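Local coordinates for protein glucokinase (Streptomyces griseus, PDB 3VGL) that probably phosphorylates D-glucose to glucose 6-phosphate at the expense of ATP, and binds beta-D-glucose together with a non-hydrolysable ATP analogue, at residues 31-34 against 39-42; 43-48 against 94-99; 126-131 against 242-247; 203-208 against 219-224. All blocks are in the same frame, centred on the assembly; numbering follows the deposited sequence.

Contact 1: 31-34 against 39-42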
loop_
_atom_site.group_PDB
_atom_site.type_symbol
_atom_site.label_atom_id
_atom_site.label_comp_id
_atom_site.label_asym_id
_atom_site.label_seq_id
_atom_site.Cartn_x
_atom_site.Cartn_y
_atom_site.Cartn_z
ATOM N N VAL A 31 17.732 -32.266 12.424
ATOM C CA VAL A 31 17.863 -32.724 11.034
ATOM C C VAL A 31 17.091 -31.747 10.157
ATOM O O VAL A 31 16.141 -31.138 10.626
ATOM C CB VAL A 31 17.358 -34.186 10.841
ATOM C CG1 VAL A 31 15.853 -34.304 11.000
ATOM C CG2 VAL A 31 17.789 -34.744 9.487
ATOM N N ALA A 32 17.488 -31.613 8.891
ATOM C CA ALA A 32 16.761 -30.749 7.957
ATOM C C ALA A 32 15.376 -31.325 7.650
ATOM O O ALA A 32 15.190 -32.542 7.549
ATOM C CB ALA A 32 17.564 -30.538 6.660
ATOM N N THR A 33 14.398 -30.438 7.510
ATOM C CA THR A 33 13.057 -30.844 7.131
ATOM C C THR A 33 13.047 -31.320 5.683
ATOM O O THR A 33 13.387 -30.557 4.777
ATOM C CB THR A 33 12.078 -29.682 7.323
ATOM O OG1 THR A 33 12.262 -29.183 8.656
ATOM C CG2 THR A 33 10.647 -30.149 7.127
ATOM N N PRO A 34 12.649 -32.582 5.461
ATOM C CA PRO A 34 12.552 -33.112 4.098
ATOM C C PRO A 34 11.396 -32.485 3.320
ATOM O O PRO A 34 10.464 -31.951 3.926
ATOM C CB PRO A 34 12.277 -34.604 4.326
ATOM C CG PRO A 34 12.680 -34.884 5.710
ATOM C CD PRO A 34 12.376 -33.623 6.467
ATOM N N GLY A 39 8.563 -38.275 3.795
ATOM C CA GLY A 39 9.926 -38.057 4.260
ATOM C C GLY A 39 9.950 -37.382 5.619
ATOM O O GLY A 39 10.804 -37.691 6.453
ATOM N N ILE A 40 9.004 -36.469 5.846
ATOM C CA ILE A 40 8.880 -35.812 7.161
ATOM C C ILE A 40 8.519 -36.808 8.261
ATOM O O ILE A 40 9.085 -36.755 9.350
ATOM C CB ILE A 40 7.880 -34.610 7.143
ATOM C CG1 ILE A 40 8.470 -33.467 6.314
ATOM C CG2 ILE A 40 7.550 -34.136 8.588
ATOM C CD1 ILE A 40 7.442 -32.416 5.893
ATOM N N VAL A 41 7.596 -37.731 7.989
ATOM C CA VAL A 41 7.292 -38.749 9.003
ATOM C C VAL A 41 8.532 -39.588 9.330
ATOM O O VAL A 41 8.816 -39.834 10.504
ATOM C CB VAL A 41 6.064 -39.626 8.645
ATOM C CG1 VAL A 41 5.854 -40.739 9.694
ATOM C CG2 VAL A 41 4.804 -38.775 8.519
ATOM N N ASP A 42 9.295 -39.981 8.308
ATOM C CA ASP A 42 10.562 -40.697 8.520
ATOM C C ASP A 42 11.519 -39.901 9.411
ATOM O O ASP A 42 12.106 -40.458 10.334
ATOM C CB ASP A 42 11.269 -40.999 7.194
ATOM C CG ASP A 42 10.569 -42.076 6.365
ATOM O OD1 ASP A 42 9.700 -42.810 6.882
ATOM O OD2 ASP A 42 10.916 -42.195 5.177
#

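Contact 2: 43-48 against 94-99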
loop_
_atom_site.group_PDB
_atom_site.type_symbol
_atom_site.label_atom_id
_atom_site.label_comp_id
_atom_site.label_asym_id
_atom_site.label_seq_id
_atom_site.Cartn_x
_atom_site.Cartn_y
_atom_site.Cartn_z
ATOM N N ALA A 43 11.666 -38.601 9.120
ATOM C CA ALA A 43 12.550 -37.719 9.873
ATOM C C ALA A 43 12.086 -37.524 11.313
ATOM O O ALA A 43 12.910 -37.438 12.221
ATOM C CB ALA A 43 12.671 -36.369 9.174
ATOM N N ILE A 44 10.771 -37.440 11.517
ATOM C CA ILE A 44 10.220 -37.362 12.880
ATOM C C ILE A 44 10.601 -38.606 13.665
ATOM O O ILE A 44 11.021 -38.519 14.814
ATOM C CB ILE A 44 8.694 -37.217 12.904
ATOM C CG1 ILE A 44 8.274 -35.865 12.321
ATOM C CG2 ILE A 44 8.142 -37.379 14.326
ATOM C CD1 ILE A 44 6.790 -35.791 11.986
ATOM N N CYS A 45 10.458 -39.762 13.034
ATOM C CA CYS A 45 10.837 -41.010 13.684
ATOM C C CYS A 45 12.329 -41.060 14.018
ATOM O O CYS A 45 12.707 -41.509 15.114
ATOM C CB CYS A 45 10.401 -42.188 12.818
ATOM S SG CYS A 45 8.611 -42.348 12.802
ATOM N N ALA A 46 13.170 -40.586 13.099
ATOM C CA ALA A 46 14.618 -40.512 13.342
ATOM C C ALA A 46 14.952 -39.542 14.479
ATOM O O ALA A 46 15.825 -39.823 15.314
ATOM C CB ALA A 46 15.350 -40.101 12.089
ATOM N N ALA A 47 14.267 -38.400 14.488
ATOM C CA ALA A 47 14.438 -37.401 15.552
ATOM C C ALA A 47 14.032 -37.926 16.924
ATOM O O ALA A 47 14.753 -37.735 17.922
ATOM C CB ALA A 47 13.657 -36.117 15.220
ATOM N N VAL A 48 12.880 -38.590 16.983
ATOM C CA VAL A 48 12.412 -39.192 18.233
ATOM C C VAL A 48 13.415 -40.252 18.709
ATOM O O VAL A 48 13.817 -40.231 19.869
ATOM C CB VAL A 48 10.979 -39.801 18.104
ATOM C CG1 VAL A 48 10.616 -40.632 19.344
ATOM C CG2 VAL A 48 9.948 -38.709 17.854
ATOM N N GLN A 94 1.441 -44.654 15.187
ATOM C CA GLN A 94 1.541 -46.029 14.723
ATOM C C GLN A 94 3.006 -46.446 14.505
ATOM O O GLN A 94 3.339 -47.624 14.632
ATOM C CB GLN A 94 0.628 -46.266 13.511
ATOM C CG GLN A 94 1.230 -45.967 12.163
ATOM C CD GLN A 94 1.845 -47.195 11.485
ATOM O OE1 GLN A 94 2.353 -47.100 10.365
ATOM N NE2 GLN A 94 1.795 -48.343 12.154
ATOM N N ARG A 95 3.889 -45.480 14.244
ATOM C CA ARG A 95 5.313 -45.789 14.052
ATOM C C ARG A 95 6.219 -45.735 15.289
ATOM O O ARG A 95 7.155 -46.535 15.394
ATOM C CB ARG A 95 5.900 -44.979 12.908
ATOM C CG ARG A 95 5.585 -45.609 11.568
ATOM C CD ARG A 95 6.125 -44.806 10.439
ATOM N NE ARG A 95 7.583 -44.862 10.363
ATOM C CZ ARG A 95 8.279 -44.273 9.396
ATOM N NH1 ARG A 95 7.640 -43.615 8.441
ATOM N NH2 ARG A 95 9.602 -44.345 9.381
ATOM N N VAL A 96 5.954 -44.818 16.217
ATOM C CA VAL A 96 6.770 -44.733 17.438
ATOM C C VAL A 96 6.192 -45.536 18.612
ATOM O O VAL A 96 6.921 -45.890 19.535
ATOM C CB VAL A 96 7.112 -43.259 17.873
ATOM C CG1 VAL A 96 7.712 -42.469 16.709
ATOM C CG2 VAL A 96 5.895 -42.536 18.459
ATOM N N GLY A 97 4.888 -45.807 18.578
ATOM C CA GLY A 97 4.238 -46.601 19.624
ATOM C C GLY A 97 4.100 -45.883 20.954
ATOM O O GLY A 97 4.022 -46.515 22.006
ATOM N N LEU A 98 4.072 -44.552 20.896
ATOM C CA LEU A 98 3.859 -43.711 22.070
ATOM C C LEU A 98 2.700 -42.757 21.769
ATOM O O LEU A 98 2.444 -42.471 20.595
ATOM C CB LEU A 98 5.129 -42.911 22.396
ATOM C CG LEU A 98 6.367 -43.628 22.956
ATOM C CD1 LEU A 98 7.553 -42.679 22.948
ATOM C CD2 LEU A 98 6.121 -44.161 24.350
ATOM N N PRO A 99 1.985 -42.287 22.817
ATOM C CA PRO A 99 0.954 -41.271 22.592
ATOM C C PRO A 99 1.579 -39.997 22.031
ATOM O O PRO A 99 2.685 -39.615 22.435
ATOM C CB PRO A 99 0.399 -40.998 23.993
ATOM C CG PRO A 99 0.806 -42.152 24.819
ATOM C CD PRO A 99 2.096 -42.650 24.240
#

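Contact 3: 126-131 against 242-247. With ANP (phosphoaminophosphonic acid-adenylate ester), chain E.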
loop_
_atom_site.group_PDB
_atom_site.type_symbol
_atom_site.label_atom_id
_atom_site.label_comp_id
_atom_site.label_asym_id
_atom_site.label_seq_id
_atom_site.Cartn_x
_atom_site.Cartn_y
_atom_site.Cartn_z
ATOM N N ILE A 126 1.550 -12.528 24.369
ATOM C CA ILE A 126 1.485 -12.885 22.956
ATOM C C ILE A 126 2.888 -13.198 22.456
ATOM O O ILE A 126 3.804 -12.408 22.662
ATOM C CB ILE A 126 0.869 -11.718 22.132
ATOM C CG1 ILE A 126 -0.587 -11.424 22.558
ATOM C CG2 ILE A 126 0.934 -12.005 20.626
ATOM C CD1 ILE A 126 -1.605 -12.575 22.299
ATOM N N CYS A 127 3.017 -14.330 21.775
ATOM C CA CYS A 127 4.275 -14.763 21.170
ATOM C C CYS A 127 4.220 -14.645 19.654
ATOM O O CYS A 127 3.187 -14.943 19.017
ATOM C CB CYS A 127 4.547 -16.214 21.539
ATOM S SG CYS A 127 6.050 -16.929 20.844
ATOM N N ILE A 128 5.324 -14.166 19.072
ATOM C CA ILE A 128 5.551 -14.293 17.630
ATOM C C ILE A 128 6.853 -15.025 17.439
ATOM O O ILE A 128 7.796 -14.835 18.217
ATOM C CB ILE A 128 5.587 -12.947 16.848
ATOM C CG1 ILE A 128 6.808 -12.085 17.195
ATOM C CG2 ILE A 128 4.302 -12.172 17.079
ATOM C CD1 ILE A 128 7.043 -10.936 16.167
ATOM N N THR A 129 6.901 -15.895 16.440
ATOM C CA THR A 129 8.167 -16.547 16.115
ATOM C C THR A 129 8.598 -16.103 14.727
ATOM O O THR A 129 7.769 -16.002 13.807
ATOM C CB THR A 129 8.102 -18.076 16.201
ATOM O OG1 THR A 129 7.136 -18.584 15.271
ATOM C CG2 THR A 129 7.741 -18.531 17.643
ATOM N N LEU A 130 9.886 -15.802 14.594
ATOM C CA LEU A 130 10.463 -15.361 13.325
ATOM C C LEU A 130 11.414 -16.427 12.831
ATOM O O LEU A 130 12.456 -16.656 13.429
ATOM C CB LEU A 130 11.224 -14.041 13.541
ATOM C CG LEU A 130 10.399 -12.853 14.035
ATOM C CD1 LEU A 130 11.313 -11.675 14.329
ATOM C CD2 LEU A 130 9.323 -12.468 12.991
ATOM N N GLY A 131 11.058 -17.059 11.721
ATOM C CA GLY A 131 11.821 -18.211 11.198
ATOM C C GLY A 131 11.583 -18.325 9.715
ATOM O O GLY A 131 11.606 -17.318 8.996
ATOM N N ALA A 242 5.997 -2.772 13.772
ATOM C CA ALA A 242 4.673 -2.269 13.361
ATOM C C ALA A 242 3.605 -3.319 13.603
ATOM O O ALA A 242 2.496 -3.002 14.068
ATOM C CB ALA A 242 4.666 -1.834 11.891
ATOM N N GLY A 243 3.917 -4.576 13.304
ATOM C CA GLY A 243 2.966 -5.648 13.544
ATOM C C GLY A 243 2.714 -5.868 15.024
ATOM O O GLY A 243 1.593 -6.161 15.419
ATOM N N LEU A 244 3.763 -5.801 15.853
ATOM C CA LEU A 244 3.567 -5.894 17.309
ATOM C C LEU A 244 2.686 -4.767 17.824
ATOM O O LEU A 244 1.861 -4.981 18.732
ATOM C CB LEU A 244 4.904 -5.863 18.068
ATOM C CG LEU A 244 5.768 -7.122 17.965
ATOM C CD1 LEU A 244 7.005 -6.905 18.811
ATOM C CD2 LEU A 244 5.048 -8.402 18.399
ATOM N N ALA A 245 2.846 -3.572 17.250
ATOM C CA ALA A 245 1.938 -2.476 17.637
ATOM C C ALA A 245 0.496 -2.818 17.273
ATOM O O ALA A 245 -0.427 -2.577 18.085
ATOM C CB ALA A 245 2.385 -1.178 17.047
ATOM N N ASP A 246 0.278 -3.400 16.097
ATOM C CA ASP A 246 -1.090 -3.886 15.756
ATOM C C ASP A 246 -1.586 -4.975 16.736
ATOM O O ASP A 246 -2.758 -4.993 17.152
ATOM C CB ASP A 246 -1.158 -4.415 14.317
ATOM C CG ASP A 246 -1.080 -3.295 13.255
ATOM O OD1 ASP A 246 -1.292 -2.116 13.567
ATOM O OD2 ASP A 246 -0.760 -3.636 12.101
ATOM N N LEU A 247 -0.694 -5.880 17.132
ATOM C CA LEU A 247 -1.098 -6.892 18.102
ATOM C C LEU A 247 -1.432 -6.287 19.464
ATOM O O LEU A 247 -2.234 -6.887 20.205
ATOM C CB LEU A 247 -0.015 -7.963 18.248
ATOM C CG LEU A 247 0.269 -8.836 17.020
ATOM C CD1 LEU A 247 1.400 -9.832 17.330
ATOM C CD2 LEU A 247 -0.946 -9.652 16.617
HETATM P PB ANP E . 12.323 -23.200 11.183
HETATM O O1B ANP E . 11.441 -22.119 10.550
HETATM O O2B ANP E . 12.599 -24.402 10.327
HETATM N N3B ANP E . 11.596 -23.742 12.638
HETATM P PA ANP E . 14.231 -21.190 12.111
HETATM O O1A ANP E . 15.717 -21.326 12.458
HETATM O O2A ANP E . 13.253 -20.757 13.159
HETATM O O3A ANP E . 13.784 -22.589 11.442
HETATM O "O5'" ANP E . 14.059 -20.185 10.867
HETATM C "C5'" ANP E . 14.831 -20.324 9.669
HETATM C "C4'" ANP E . 14.967 -18.972 9.002
HETATM O "O4'" ANP E . 15.465 -18.007 9.940
HETATM C "C3'" ANP E . 15.971 -19.043 7.879
HETATM O "O3'" ANP E . 15.628 -18.018 6.943
HETATM C "C2'" ANP E . 17.247 -18.680 8.593
HETATM O "O2'" ANP E . 18.220 -18.149 7.711
HETATM C "C1'" ANP E . 16.809 -17.650 9.624
HETATM N N9 ANP E . 17.567 -17.789 10.881
HETATM C C8 ANP E . 17.554 -18.820 11.745
HETATM N N7 ANP E . 18.389 -18.572 12.804
HETATM C C5 ANP E . 18.904 -17.348 12.597
HETATM C C6 ANP E . 19.868 -16.446 13.289
HETATM N N6 ANP E . 20.443 -16.808 14.465
HETATM N N1 ANP E . 20.113 -15.246 12.719
HETATM C C2 ANP E . 19.569 -14.836 11.548
HETATM N N3 ANP E . 18.697 -15.613 10.863
HETATM C C4 ANP E . 18.362 -16.830 11.338
#

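Contact 4: 203-208 against 219-224. With ANP (phosphoaminophosphonic acid-adenylate ester), chain E.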
loop_
_atom_site.group_PDB
_atom_site.type_symbol
_atom_site.label_atom_id
_atom_site.label_comp_id
_atom_site.label_asym_id
_atom_site.label_seq_id
_atom_site.Cartn_x
_atom_site.Cartn_y
_atom_site.Cartn_z
ATOM N N LEU A 203 29.628 -10.682 3.351
ATOM C CA LEU A 203 30.006 -11.571 2.253
ATOM C C LEU A 203 31.189 -12.472 2.622
ATOM O O LEU A 203 31.219 -13.644 2.243
ATOM C CB LEU A 203 30.288 -10.772 0.973
ATOM C CG LEU A 203 29.104 -9.958 0.422
ATOM C CD1 LEU A 203 29.603 -8.810 -0.448
ATOM C CD2 LEU A 203 28.121 -10.835 -0.348
ATOM N N GLY A 204 32.129 -11.930 3.395
ATOM C CA GLY A 204 33.285 -12.694 3.884
ATOM C C GLY A 204 32.940 -13.861 4.799
ATOM O O GLY A 204 33.711 -14.808 4.913
ATOM N N LEU A 205 31.777 -13.807 5.449
ATOM C CA LEU A 205 31.339 -14.889 6.332
ATOM C C LEU A 205 30.734 -16.051 5.549
ATOM O O LEU A 205 30.546 -17.143 6.093
ATOM C CB LEU A 205 30.323 -14.369 7.368
ATOM C CG LEU A 205 30.858 -13.371 8.406
ATOM C CD1 LEU A 205 29.715 -12.691 9.150
ATOM C CD2 LEU A 205 31.829 -14.025 9.389
ATOM N N GLY A 206 30.419 -15.815 4.278
ATOM C CA GLY A 206 29.851 -16.848 3.422
ATOM C C GLY A 206 30.865 -17.314 2.401
ATOM O O GLY A 206 32.022 -17.576 2.737
ATOM N N ASP A 207 30.435 -17.423 1.148
ATOM C CA ASP A 207 31.359 -17.775 0.066
ATOM C C ASP A 207 31.803 -16.554 -0.759
ATOM O O ASP A 207 32.511 -16.696 -1.761
ATOM C CB ASP A 207 30.770 -18.876 -0.831
ATOM C CG ASP A 207 29.512 -18.439 -1.577
ATOM O OD1 ASP A 207 29.087 -17.267 -1.468
ATOM O OD2 ASP A 207 28.936 -19.286 -2.285
ATOM N N GLY A 208 31.382 -15.365 -0.330
ATOM C CA GLY A 208 31.739 -14.116 -1.004
ATOM C C GLY A 208 30.687 -13.614 -1.977
ATOM O O GLY A 208 30.788 -12.493 -2.480
ATOM N N SER A 219 23.420 -12.050 11.172
ATOM C CA SER A 219 23.484 -11.791 12.607
ATOM C C SER A 219 24.922 -11.506 13.054
ATOM O O SER A 219 25.186 -10.464 13.663
ATOM C CB SER A 219 22.919 -12.977 13.383
ATOM O OG SER A 219 21.503 -13.049 13.201
ATOM N N GLU A 220 25.837 -12.410 12.717
ATOM C CA GLU A 220 27.243 -12.234 13.077
ATOM C C GLU A 220 27.821 -10.946 12.481
ATOM O O GLU A 220 28.507 -10.187 13.176
ATOM C CB GLU A 220 28.079 -13.464 12.675
ATOM C CG GLU A 220 29.565 -13.422 13.118
ATOM C CD GLU A 220 29.777 -12.942 14.560
ATOM O OE1 GLU A 220 28.938 -13.225 15.446
ATOM O OE2 GLU A 220 30.807 -12.277 14.818
ATOM N N ALA A 221 27.545 -10.704 11.200
ATOM C CA ALA A 221 27.999 -9.481 10.544
ATOM C C ALA A 221 27.454 -8.216 11.207
ATOM O O ALA A 221 28.191 -7.255 11.407
ATOM C CB ALA A 221 27.668 -9.507 9.056
ATOM N N ALA A 222 26.166 -8.212 11.565
ATOM C CA ALA A 222 25.594 -7.069 12.284
ATOM C C ALA A 222 26.282 -6.815 13.634
ATOM O O ALA A 222 26.513 -5.662 14.002
ATOM C CB ALA A 222 24.057 -7.221 12.450
ATOM N N ARG A 223 26.624 -7.882 14.357
ATOM C CA ARG A 223 27.362 -7.736 15.620
ATOM C C ARG A 223 28.682 -7.026 15.387
ATOM O O ARG A 223 29.138 -6.257 16.237
ATOM C CB ARG A 223 27.666 -9.087 16.258
ATOM C CG ARG A 223 26.501 -9.707 16.931
ATOM C CD ARG A 223 26.872 -10.906 17.791
ATOM N NE ARG A 223 25.626 -11.618 18.056
ATOM C CZ ARG A 223 24.722 -11.239 18.955
ATOM N NH1 ARG A 223 24.929 -10.169 19.716
ATOM N NH2 ARG A 223 23.584 -11.930 19.072
ATOM N N GLN A 224 29.299 -7.309 14.241
ATOM C CA GLN A 224 30.591 -6.715 13.886
ATOM C C GLN A 224 30.430 -5.345 13.221
ATOM O O GLN A 224 31.418 -4.708 12.848
ATOM C CB GLN A 224 31.381 -7.662 12.977
ATOM C CG GLN A 224 31.876 -8.928 13.672
ATOM C CD GLN A 224 32.574 -9.900 12.729
ATOM O OE1 GLN A 224 32.412 -11.117 12.845
ATOM N NE2 GLN A 224 33.348 -9.369 11.789
HETATM P PB ANP E . 12.323 -23.200 11.183
HETATM O O1B ANP E . 11.441 -22.119 10.550
HETATM O O2B ANP E . 12.599 -24.402 10.327
HETATM N N3B ANP E . 11.596 -23.742 12.638
HETATM P PA ANP E . 14.231 -21.190 12.111
HETATM O O1A ANP E . 15.717 -21.326 12.458
HETATM O O2A ANP E . 13.253 -20.757 13.159
HETATM O O3A ANP E . 13.784 -22.589 11.442
HETATM O "O5'" ANP E . 14.059 -20.185 10.867
HETATM C "C5'" ANP E . 14.831 -20.324 9.669
HETATM C "C4'" ANP E . 14.967 -18.972 9.002
HETATM O "O4'" ANP E . 15.465 -18.007 9.940
HETATM C "C3'" ANP E . 15.971 -19.043 7.879
HETATM O "O3'" ANP E . 15.628 -18.018 6.943
HETATM C "C2'" ANP E . 17.247 -18.680 8.593
HETATM O "O2'" ANP E . 18.220 -18.149 7.711
HETATM C "C1'" ANP E . 16.809 -17.650 9.624
HETATM N N9 ANP E . 17.567 -17.789 10.881
HETATM C C8 ANP E . 17.554 -18.820 11.745
HETATM N N7 ANP E . 18.389 -18.572 12.804
HETATM C C5 ANP E . 18.904 -17.348 12.597
HETATM C C6 ANP E . 19.868 -16.446 13.289
HETATM N N6 ANP E . 20.443 -16.808 14.465
HETATM N N1 ANP E . 20.113 -15.246 12.719
HETATM C C2 ANP E . 19.569 -14.836 11.548
HETATM N N3 ANP E . 18.697 -15.613 10.863
HETATM C C4 ANP E . 18.362 -16.830 11.338
#

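Contact 1: 31-34 against 39-42
Pro34 packs against the first turn of helix 37-52, meeting Gly39 and Ile40 just after the chain leaves strand 29-32. This is the strand-to-helix connection of the N-terminal domain in the actin-like ATPase fold, where the third strand of the antiparallel run passes through a short turn into the helix that covers the sheet. The tight part is the proline ring on the Gly39 peptide: CG of Pro34 sits 3.5 Å from Gly39 O, and CB of Pro34 is 3.8 Å from Gly39 C. A methyl group on Gly39 would come up against Pro34 CB, so the bare glycine suits this close approach. Another ring atom, CD of Pro34, is 3.9 Å from CG1 of Ile40, whose side chain is buried and continues onto Ile81 and Trp83. Packing is looser at Thr33, where CG2 merely brushes CG1 of Ile40 at 4.1 Å; this methyl lies anti to the threonine's backbone N, while OG1 is bonded to Gly10 O. Pro34, Thr33 and Gly39 all keep some exposure to solvent. An alanine here, in place of Pro34, would lack CG and CD, which would probably open a gap over the Gly39 carbonyl and cost Ile40 CG1 its apolar contact with the ring. The backbone of Pro34 contributes as well, its O lying 3.5 Å from Ile40 CG1 and 3.6 Å from Ile40 CD1.

Contact 2: 43-48 against 94-99
Cys45 and Val48, one turn apart on helix 37-52, face Arg95 and Val96 at the end of helix 88-96, two neighbouring helices of the N-terminal domain of the actin-like fold. The Cys45 side chain carries SG beside its backbone N (chi1 -70°), which aims the sulfur at the neighbouring helix. There it lies over one face of the Arg95 guanidinium, 3.7 Å from NE and 3.9 Å from CZ, and also rests on Arg95 CB at 3.8 Å. The arginine chain is extended at chi2 but bends at chi3 (70°), and this kink folds the planar group back across the cysteine. Its NH1 forms a salt bridge with Asp42 OD1, three residues before Cys45 on the same helix, which should limit rotation of the guanidinium above the sulfur. Next along, Val96 directs CG1 at helix 37-52, anti to its own carbonyl carbon, while CG2 takes the crowded position between the backbone N and that carbon. Val48 is buried and reaches on to Val7 and Val60 of the sheet below. Gly97 then breaks helix 88-96 with a positive phi. A single methyl, Val96 CG1, serves both partners, 4.0 Å from Cys45 SG and 4.3 Å from Val48 CG1.

Contact 3: 126-131 against 242-247
Ile128 adopts a rotamer that wedges its CG1 branch between its own backbone N and carbonyl carbon (chi1 68°), and with it presents two methyls to helix 227-251 at once. CG2 of Ile128 meets CD1 of Leu247 at 3.7 Å, while CD1 of the same isoleucine touches CD2 of Leu244 at 3.9 Å. Leu247 CD1 is shared: it also lies 4.0 Å from Ile126 CG2, so that one leucine methyl nestles against the CG2 groups of two isoleucines on the same face of the strand. All four residues are buried and every touch is between methyls. The leucines stand three positions apart on the helix, the isoleucines two apart on the strand, and over these short segments the helix runs roughly antiparallel to the strand, at 154°, with the axes 10.7 Å apart at their closest. Strand 125-130 is the central strand of the five-stranded sheet of the C-terminal domain of the actin-like fold, and helix 227-251 covers one face of it; on the other face Cys127 and Thr129 pack on helix 105-116. Phe256 of the adjoining strand extends the apolar layer under both leucines. The helix also reaches a neighbouring subunit: Leu247 packs on Leu250 of the second subunit, and Asp246 OD1 accepts a hydrogen bond from Arg159 N of that subunit. At the end of the strand the chain runs into the nucleotide, with Gly131 CA only 3.0 Å from O5' of the ATP analogue; a side chain at Gly131 would collide with its alpha-phosphate oxygen O2A.

Contact 4: 203-208 against 219-224
Ser219 OG donates a short hydrogen bond, 2.6 Å, to N1 of the adenine of the bound ATP analogue. Its first torsion (chi1 -70°) holds OG beside the backbone N and anti to the carbonyl carbon, directing the hydroxyl out of helix 215-223 to the Watson-Crick edge of the base. A different side of this helix receives Leu205 from the chain following helix 200-204. One methyl makes the close contacts: Leu205 CD1 lies 3.6 Å from the backbone N of Ala221 and 3.8 Å from Ala221 CB. It also rests on the aliphatic start of the Glu220 side chain, where CB and CG of the glutamate are both 4.0 Å from Leu205 CD1. The glutamate leaves the helix with CG anti to the backbone N and then bends at chi2 (44°), which carries its carboxylate away from the leucine and leaves only its aliphatic part in the contact. Buried Ala221 also packs on Val201 and Leu202 and on Ala229 of helix 227-251. Beyond Leu205 the chain is tied back on itself by a bond of 3.1 Å from Gly206 N to Leu203 O. Arg223, one turn after Ser219, forms a salt bridge with Glu265, whose other carboxylate oxygen is bonded to the nucleotide. Ser219 and Glu265 thus belong to one nucleotide pocket, its adenine end bordered by helix 215-223 of this ROK-family kinase.

Contacts 1 and 2 share helix 37-52 and adjoin one another; both lie on the N-terminal sheet and are partly open to solvent. Contact 3 is fully buried in the other half of the molecule, its centre about 28 Å from that of contact 1, and is purely aliphatic. Contact 4, nested in the loop that contact 3 closes, lies nearer the surface. The chemistry follows position: proline on a peptide group in contact 1, sulfur over guanidinium in contact 2, branched methyls in contact 3 and, in contact 4, one leucine methyl on helix backbone and alanine. Contacts 3 and 4 do not touch, yet both reach the nucleotide, one near the alpha-phosphate and the other at adenine.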